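Local coordinates for protein putative tRNA (Adenine(37)-N6)-methyltransferase (Pseudomonas aeruginosa, PDB 7BTU) that probably transfers a methyl group from S-adenosyl-L-methionine to the threonylcarbamoyl-modified adenosine at position 37 of tRNA, at residues S108-E113 against L120-I125; A36-L41 against L180-A185. One frame throughout, in Å; residues are numbered along the deposited sequence.

Contact 1 of 2, residues S108-E113 against L120-I125; sequences SVVRLE and LWLSGI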
loop_
_atom_site.group_PDB
_atom_site.type_symbol
_atom_site.label_atom_id
_atom_site.label_comp_id
_atom_site.label_asym_id
_atom_site.label_seq_id
_atom_site.Cartn_x
_atom_site.Cartn_y
_atom_site.Cartn_z
ATOM N N SER B 108 3.526 -4.753 0.377
ATOM C CA SER B 108 3.904 -4.938 1.762
ATOM C C SER B 108 4.744 -3.749 2.233
ATOM O O SER B 108 5.456 -3.111 1.441
ATOM C CB SER B 108 4.606 -6.275 1.949
ATOM O OG SER B 108 5.971 -6.204 1.706
ATOM N N VAL B 109 4.624 -3.436 3.531
ATOM C CA VAL B 109 5.432 -2.383 4.145
ATOM C C VAL B 109 6.508 -3.082 4.940
ATOM O O VAL B 109 6.227 -4.061 5.653
ATOM C CB VAL B 109 4.602 -1.407 5.005
ATOM C CG1 VAL B 109 3.660 -2.123 5.951
ATOM C CG2 VAL B 109 5.538 -0.478 5.817
ATOM N N VAL B 110 7.758 -2.631 4.759
ATOM C CA VAL B 110 8.895 -3.305 5.364
ATOM C C VAL B 110 9.809 -2.234 5.910
ATOM O O VAL B 110 9.887 -1.135 5.372
ATOM C CB VAL B 110 9.581 -4.238 4.305
ATOM C CG1 VAL B 110 10.145 -3.462 3.165
ATOM C CG2 VAL B 110 10.619 -5.132 4.890
ATOM N N ARG B 111 10.541 -2.579 6.951
ATOM C CA ARG B 111 11.526 -1.672 7.508
ATOM C C ARG B 111 12.754 -1.650 6.609
ATOM O O ARG B 111 13.264 -2.708 6.214
ATOM C CB ARG B 111 11.928 -2.136 8.921
ATOM C CG ARG B 111 12.970 -1.183 9.526
ATOM C CD ARG B 111 12.261 -0.023 10.153
ATOM N NE ARG B 111 13.061 0.572 11.227
ATOM C CZ ARG B 111 14.054 1.417 10.994
ATOM N NH1 ARG B 111 14.342 1.761 9.729
ATOM N NH2 ARG B 111 14.751 1.923 12.018
ATOM N N LEU B 112 13.211 -0.434 6.247
ATOM C CA LEU B 112 14.399 -0.253 5.424
ATOM C C LEU B 112 15.574 -0.080 6.391
ATOM O O LEU B 112 15.635 0.916 7.116
ATOM C CB LEU B 112 14.257 0.987 4.511
ATOM C CG LEU B 112 15.476 1.306 3.658
ATOM C CD1 LEU B 112 15.791 0.131 2.709
ATOM C CD2 LEU B 112 15.164 2.579 2.767
ATOM N N GLU B 113 16.479 -1.061 6.432
ATOM C CA GLU B 113 17.632 -0.941 7.331
ATOM C C GLU B 113 18.714 -0.079 6.715
ATOM O O GLU B 113 19.507 0.511 7.439
ATOM C CB GLU B 113 18.216 -2.319 7.651
ATOM C CG GLU B 113 17.255 -3.181 8.475
ATOM C CD GLU B 113 17.122 -2.685 9.952
ATOM O OE1 GLU B 113 16.136 -3.034 10.641
ATOM O OE2 GLU B 113 18.002 -1.927 10.411
ATOM N N LEU B 120 18.680 -3.058 -1.355
ATOM C CA LEU B 120 18.067 -2.601 -0.112
ATOM C C LEU B 120 18.225 -3.699 0.931
ATOM O O LEU B 120 17.984 -4.882 0.626
ATOM C CB LEU B 120 16.561 -2.350 -0.261
ATOM C CG LEU B 120 16.047 -1.401 -1.363
ATOM C CD1 LEU B 120 14.533 -1.173 -1.175
ATOM C CD2 LEU B 120 16.769 -0.151 -1.287
ATOM N N TRP B 121 18.562 -3.296 2.151
ATOM C CA TRP B 121 18.562 -4.170 3.338
ATOM C C TRP B 121 17.254 -3.986 4.097
ATOM O O TRP B 121 16.905 -2.865 4.473
ATOM C CB TRP B 121 19.736 -3.839 4.274
ATOM C CG TRP B 121 20.907 -4.538 3.863
ATOM C CD1 TRP B 121 21.204 -5.873 4.107
ATOM C CD2 TRP B 121 21.969 -4.029 3.072
ATOM N NE1 TRP B 121 22.399 -6.187 3.543
ATOM C CE2 TRP B 121 22.892 -5.085 2.889
ATOM C CE3 TRP B 121 22.256 -2.779 2.530
ATOM C CZ2 TRP B 121 24.049 -4.934 2.169
ATOM C CZ3 TRP B 121 23.426 -2.627 1.824
ATOM C CH2 TRP B 121 24.311 -3.698 1.644
ATOM N N LEU B 122 16.542 -5.091 4.339
ATOM C CA LEU B 122 15.194 -5.057 4.860
ATOM C C LEU B 122 15.125 -5.856 6.170
ATOM O O LEU B 122 15.877 -6.813 6.374
ATOM C CB LEU B 122 14.174 -5.667 3.851
ATOM C CG LEU B 122 14.340 -5.076 2.447
ATOM C CD1 LEU B 122 13.463 -5.839 1.401
ATOM C CD2 LEU B 122 14.065 -3.552 2.508
ATOM N N SER B 123 14.168 -5.493 7.018
ATOM C CA SER B 123 13.919 -6.258 8.240
ATOM C C SER B 123 12.435 -6.233 8.496
ATOM O O SER B 123 11.703 -5.393 7.946
ATOM C CB SER B 123 14.678 -5.695 9.449
ATOM O OG SER B 123 14.127 -4.443 9.746
ATOM N N GLY B 124 11.991 -7.205 9.292
ATOM C CA GLY B 124 10.567 -7.355 9.442
ATOM C C GLY B 124 9.920 -7.778 8.151
ATOM O O GLY B 124 8.790 -7.372 7.875
ATOM N N ILE B 125 10.588 -8.599 7.379
ATOM C CA ILE B 125 10.141 -8.881 6.021
ATOM C C ILE B 125 9.004 -9.905 6.067
ATOM O O ILE B 125 8.912 -10.718 6.992
ATOM C CB ILE B 125 11.354 -9.385 5.195
ATOM C CG1 ILE B 125 11.152 -9.159 3.687
ATOM C CG2 ILE B 125 11.708 -10.880 5.481
ATOM C CD1 ILE B 125 12.380 -9.487 2.908
HETATM O O HOH W 1 7.020 -6.728 5.821
#
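Val-110 lays CG2 across Leu-122 at about a right angle, 3.7 Å from Leu-122 CB, on the tightly packed face of two antiparallel strands. On this face Leu-112 CD1 also meets Leu-120 CB at 3.9 Å, again crosswise. Branched apolar residues suit the place: Val-62 of strand 61-67 packs on Val-110, while Leu-64 of that strand and Ile-17 of strand 15-19 meet Leu-122.

Between the strands, Arg-111 and Ser-123 form a hydrogen-bonded pair: Arg-111 N gives to Ser-123 O at 3.2 Å, and Ser-123 N to Arg-111 O at 3.0 Å. Glu-113 N then bonds to Trp-121 O, while beyond Ser-123 the backbone turns at Gly-124, whose positive phi glycine tolerates easily. There a water bridges Val-109 O and Gly-124 O.

The other face is polar and opens to solvent at Glu-113 and, in part, at Arg-111, although Ser-123 itself is buried. Ser-123 OG donates to the anti lone pair of Glu-113 OE1 at 2.6 Å, which the bend at chi2 of Glu-113 (-72°) helps by folding CD back over the partner strand. Arg-111 leaves only CB and CG beside this hydroxyl; its NH1 bonds to Ser-60 O. The whole is a beta hairpin, strands 105-116 and 119-123, within a closed antiparallel barrel.

Contact 2 of 2, residues A36-L41 against L180-A185; sequences AARGTL and LRQPVA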
loop_
_atom_site.group_PDB
_atom_site.type_symbol
_atom_site.label_atom_id
_atom_site.label_comp_id
_atom_site.label_asym_id
_atom_site.label_seq_id
_atom_site.Cartn_x
_atom_site.Cartn_y
_atom_site.Cartn_z
ATOM N N ALA B 36 13.923 -9.688 13.363
ATOM C CA ALA B 36 15.012 -10.573 12.959
ATOM C C ALA B 36 14.745 -11.259 11.624
ATOM O O ALA B 36 15.620 -11.991 11.150
ATOM C CB ALA B 36 15.290 -11.623 14.075
ATOM N N ALA B 37 13.547 -11.089 11.047
ATOM C CA ALA B 37 13.205 -11.635 9.733
ATOM C C ALA B 37 13.814 -10.682 8.695
ATOM O O ALA B 37 13.254 -9.639 8.392
ATOM C CB ALA B 37 11.685 -11.786 9.561
ATOM N N ARG B 38 14.987 -11.027 8.179
ATOM C CA ARG B 38 15.750 -10.116 7.333
ATOM C C ARG B 38 15.788 -10.580 5.875
ATOM O O ARG B 38 15.622 -11.763 5.541
ATOM C CB ARG B 38 17.161 -9.963 7.884
ATOM C CG ARG B 38 17.147 -9.153 9.247
ATOM C CD ARG B 38 18.526 -9.052 9.856
ATOM N NE ARG B 38 19.425 -8.495 8.860
ATOM C CZ ARG B 38 20.741 -8.616 8.914
ATOM N NH1 ARG B 38 21.278 -9.264 9.934
ATOM N NH2 ARG B 38 21.511 -8.069 7.968
ATOM N N GLY B 39 16.025 -9.626 4.998
ATOM C CA GLY B 39 16.187 -10.004 3.603
ATOM C C GLY B 39 16.771 -8.839 2.834
ATOM O O GLY B 39 16.991 -7.747 3.380
ATOM N N THR B 40 17.028 -9.082 1.554
ATOM C CA THR B 40 17.502 -7.981 0.723
ATOM C C THR B 40 16.649 -7.928 -0.537
ATOM O O THR B 40 16.001 -8.913 -0.924
ATOM C CB THR B 40 18.978 -8.134 0.362
ATOM O OG1 THR B 40 19.165 -9.404 -0.272
ATOM C CG2 THR B 40 19.861 -8.093 1.618
ATOM N N LEU B 41 16.624 -6.749 -1.148
ATOM C CA LEU B 41 16.002 -6.568 -2.454
ATOM C C LEU B 41 17.173 -6.344 -3.404
ATOM O O LEU B 41 17.835 -5.311 -3.319
ATOM C CB LEU B 41 15.041 -5.371 -2.437
ATOM C CG LEU B 41 14.449 -4.971 -3.843
ATOM C CD1 LEU B 41 13.936 -6.199 -4.654
ATOM C CD2 LEU B 41 13.341 -3.946 -3.675
ATOM N N LEU B 180 25.704 -18.121 8.812
ATOM C CA LEU B 180 24.833 -17.350 7.938
ATOM C C LEU B 180 24.996 -15.847 8.098
ATOM O O LEU B 180 24.551 -15.097 7.204
ATOM C CB LEU B 180 23.361 -17.712 8.213
ATOM C CG LEU B 180 22.903 -19.107 7.719
ATOM C CD1 LEU B 180 21.536 -19.566 8.309
ATOM C CD2 LEU B 180 22.858 -19.099 6.183
ATOM N N ARG B 181 25.621 -15.397 9.180
ATOM C CA ARG B 181 25.657 -13.968 9.547
ATOM C C ARG B 181 24.231 -13.414 9.651
ATOM O O ARG B 181 23.888 -12.337 9.135
ATOM C CB ARG B 181 26.534 -13.156 8.562
ATOM C CG ARG B 181 28.030 -13.556 8.694
ATOM C CD ARG B 181 28.989 -12.639 7.973
ATOM N NE ARG B 181 30.393 -13.067 8.082
ATOM C CZ ARG B 181 31.172 -12.918 9.156
ATOM N NH1 ARG B 181 30.714 -12.341 10.267
ATOM N NH2 ARG B 181 32.431 -13.342 9.116
ATOM N N GLN B 182 23.386 -14.156 10.359
ATOM C CA GLN B 182 21.978 -13.781 10.522
ATOM C C GLN B 182 21.586 -14.029 11.963
ATOM O O GLN B 182 22.160 -14.917 12.609
ATOM C CB GLN B 182 21.028 -14.589 9.597
ATOM C CG GLN B 182 21.162 -14.259 8.089
ATOM C CD GLN B 182 20.649 -12.854 7.821
ATOM O OE1 GLN B 182 19.829 -12.329 8.598
ATOM N NE2 GLN B 182 21.063 -12.270 6.727
ATOM N N PRO B 183 20.618 -13.257 12.513
ATOM C CA PRO B 183 20.178 -13.515 13.925
ATOM C C PRO B 183 19.212 -14.691 14.015
ATOM O O PRO B 183 17.999 -14.527 14.234
ATOM C CB PRO B 183 19.512 -12.195 14.319
ATOM C CG PRO B 183 18.917 -11.698 12.991
ATOM C CD PRO B 183 19.998 -12.042 11.942
ATOM N N VAL B 184 19.758 -15.899 13.839
ATOM C CA VAL B 184 18.918 -17.085 13.643
ATOM C C VAL B 184 18.087 -17.374 14.885
ATOM O O VAL B 184 16.905 -17.740 14.792
ATOM C CB VAL B 184 19.771 -18.301 13.223
ATOM C CG1 VAL B 184 18.953 -19.660 13.363
ATOM C CG2 VAL B 184 20.254 -18.138 11.783
ATOM N N ALA B 185 18.702 -17.295 16.063
ATOM C CA ALA B 185 17.956 -17.624 17.279
ATOM C C ALA B 185 16.785 -16.668 17.458
ATOM O O ALA B 185 15.663 -17.091 17.777
ATOM C CB ALA B 185 18.867 -17.566 18.501
HETATM O O HOH W 2 17.226 -13.382 9.227
#
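Arg-38 and Gln-182 meet because each chain bends: chi3 of Arg-38 (54°) swings NE out of the line of its aliphatic stem, and chi2 of Gln-182 (-69°) folds CD back toward the arginine. The amide comes to lie over one face of the guanidinium, with NE2 above its centre, 4.2 Å from the plane, and the two planes are 50° apart. Gln-182 OE1 lies 3.6 Å from both Arg-38 CB and Arg-38 NH1, beside CD as well, with no hydrogen bond.

Pro-183 takes the edge of the same guanidinium, where its CD lies 3.7 Å from Arg-38 NH1. The ring runs across the arginine at about a right angle, and its neighbouring ring atom CG rests 3.8 Å from Ala-36 CB. A methyl is small enough to let the ring come close here, while Glu-186 and Leu-187 of helix 184-193 touch it too. Proline suits its own site: its ring restrains phi near the value the inverse gamma turn centred on it needs, and at the N-cap of that helix its lack of an N-H costs no helical bond. A weak bond from Val-184 N to Gln-182 O closes the turn. Two residues earlier, Arg-181 leaves helix 167-180 with positive phi.

A water links the segments, donating to Ala-36 O and to Gln-182 OE1, each at 2.9 Å. With no direct hydrogen bond or salt bridge across it, this join between the barrel and the C-terminal region rests on van der Waals fit, a steeply tilted amide over the guanidinium and one bridging water, and probably prescribes little exact orientation by itself.

How the contacts relate
Along the chain, residues 36-41 come first and open the long excursion that contact 2 closes at 180-185, with 138 residues between. Contact 1 falls within it: 108-113 and 120-125 close a much shorter loop of six residues, so one loop lies inside the other and neither crosses it. Strand 119-123 connects the two, pairing with 105-116 on one edge and with 38-43 on the other; Leu-122 N probably bonds to Gly-39 O, and Leu-41 N to Leu-120 O. Contact 1 thus holds neighbouring strands of the N-terminal barrel together, whereas contact 2 joins the start of a barrel strand to the turn between helices 167-180 and 184-193 of the C-terminal region.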